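Cytochrome c55X (Pseudomonas aeruginosa PAO1, PDB 6TP9) carries electrons through its covalently bound haem c as a small periplasmic monohaem c-type cytochrome associated with haem d1 biosynthesis. Local coordinates at the interface of chains A and B. Coordinates in Å, arbitrary orientation; residue numbers count along the deposited sequence, not the author numbering. Chains: chain A/B, Cytochrome c55X.

The interface of chains A and B. Residues chain A 17, 21, 30; chain B 21, 30, 90-92.
A:Leu21, on helix 10-27, reaches into the C-terminal tail of chain B with both branches of its side chain. Its CD1 methyl lies 3.5 Å from CD of B:Pro92, a poorly ordered residue, and the two side chains cross at about a right angle, with CB and CG of the ring also within van der Waals range of that methyl. The CD2 methyl turns to the side-chain tip of B:Ile90, 4.0 Å from its CD1, while the carbonyl O of B:Ile90 sits 3.6 Å from each methyl of A:Leu21, a polar atom set against an apolar fork. With CG anti to the backbone N (chi1 -176°), A:Leu30 is turned away from its own N and divides its methyls between two partners: CD1 meets B:Ile90 CD1 as these side chains run past each other in opposite directions, and CD2 comes within 3.7 Å of B:Leu21 CD2. The two copies of Leu21 also touch, CB of A:Leu21 being 4.0 Å from CD1 of B:Leu21.

This leucine-isoleucine cluster, apolar apart from the backbone carbonyl of B:Ile90, is the compact part of a two-fold symmetric interface, probably that of a domain-swapped dimer in the crystal, which need not be the form in the periplasm. B:Leu30 adds a more distant contact, 4.3 Å between its CD1 and A:Leu21 CD2. The tail end, close as modelled, is less well defined. A:Arg17, extended from CG to NE, lays its aliphatic part beside B:Pro92, with CD 3.9 Å from the ring's CA. The guanidinium presents its edge to B:Ile90 CA. A short approach to poorly ordered B:Ala91 is doubtful: its O is modelled 2.6 Å from A:Arg17 NH1, but above the guanidinium plane, where no N-H is directed at it.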
loop_
_atom_site.group_PDB
_atom_site.type_symbol
_atom_site.label_atom_id
_atom_site.label_comp_id
_atom_site.label_asym_id
_atom_site.label_seq_id
_atom_site.Cartn_x
_atom_site.Cartn_y
_atom_site.Cartn_z
ATOM N N ARG A 17 -3.199 0.866 -10.794
ATOM C CA ARG A 17 -2.235 0.682 -9.713
ATOM C C ARG A 17 -2.423 1.732 -8.628
ATOM O O ARG A 17 -2.382 1.416 -7.433
ATOM C CB ARG A 17 -0.808 0.733 -10.258
ATOM C CG ARG A 17 -0.430 -0.462 -11.108
ATOM C CD ARG A 17 1.045 -0.459 -11.470
ATOM N NE ARG A 17 1.446 -1.680 -12.167
ATOM C CZ ARG A 17 1.710 -2.836 -11.564
ATOM N NH1 ARG A 17 1.611 -2.943 -10.245
ATOM N NH2 ARG A 17 2.072 -3.890 -12.282
ATOM N N LEU A 21 -3.692 1.028 -4.694
ATOM C CA LEU A 21 -2.833 1.297 -3.551
ATOM C C LEU A 21 -3.444 2.320 -2.602
ATOM O O LEU A 21 -3.299 2.188 -1.382
ATOM C CB LEU A 21 -1.461 1.760 -4.043
ATOM C CG LEU A 21 -0.735 0.684 -4.855
ATOM C CD1 LEU A 21 0.537 1.213 -5.485
ATOM C CD2 LEU A 21 -0.429 -0.520 -3.973
ATOM N N LEU A 30 -3.393 -1.897 3.134
ATOM C CA LEU A 30 -2.070 -1.786 2.536
ATOM C C LEU A 30 -1.025 -1.560 3.624
ATOM O O LEU A 30 -1.222 -0.757 4.541
ATOM C CB LEU A 30 -2.030 -0.644 1.522
ATOM C CG LEU A 30 -0.713 -0.487 0.756
ATOM C CD1 LEU A 30 -0.443 -1.683 -0.147
ATOM C CD2 LEU A 30 -0.723 0.798 -0.054
ATOM N N LEU B 21 5.105 4.705 -1.395
ATOM C CA LEU B 21 4.722 3.592 -2.252
ATOM C C LEU B 21 5.837 3.201 -3.215
ATOM O O LEU B 21 6.047 2.010 -3.470
ATOM C CB LEU B 21 3.458 3.956 -3.031
ATOM C CG LEU B 21 2.227 4.281 -2.188
ATOM C CD1 LEU B 21 1.093 4.729 -3.091
ATOM C CD2 LEU B 21 1.815 3.085 -1.348
ATOM N N LEU B 30 5.310 -4.092 -0.540
ATOM C CA LEU B 30 3.923 -3.664 -0.400
ATOM C C LEU B 30 3.022 -4.890 -0.401
ATOM O O LEU B 30 3.145 -5.755 -1.275
ATOM C CB LEU B 30 3.505 -2.718 -1.532
ATOM C CG LEU B 30 4.142 -1.330 -1.576
ATOM C CD1 LEU B 30 3.662 -0.592 -2.813
ATOM C CD2 LEU B 30 3.823 -0.534 -0.324
ATOM N N ILE B 90 1.851 -5.710 -6.937
ATOM C CA ILE B 90 1.042 -4.505 -6.784
ATOM C C ILE B 90 1.884 -3.240 -6.707
ATOM O O ILE B 90 1.322 -2.139 -6.623
ATOM C CB ILE B 90 0.131 -4.582 -5.540
ATOM C CG1 ILE B 90 0.961 -4.775 -4.270
ATOM C CG2 ILE B 90 -0.884 -5.703 -5.691
ATOM C CD1 ILE B 90 0.232 -4.358 -3.016
ATOM N N ALA B 91 3.205 -3.361 -6.716
ATOM C CA ALA B 91 4.046 -2.178 -6.634
ATOM C C ALA B 91 3.728 -1.240 -7.795
ATOM O O ALA B 91 3.518 -1.700 -8.924
ATOM C CB ALA B 91 5.525 -2.566 -6.660
ATOM N N PRO B 92 3.675 0.079 -7.560
ATOM C CA PRO B 92 3.396 0.994 -8.672
ATOM C C PRO B 92 4.530 1.008 -9.691
ATOM O O PRO B 92 4.315 1.261 -10.877
ATOM C CB PRO B 92 3.249 2.353 -7.984
ATOM C CG PRO B 92 4.047 2.236 -6.738
ATOM C CD PRO B 92 3.940 0.801 -6.301
ATOM O OXT PRO B 92 5.687 0.755 -9.352
#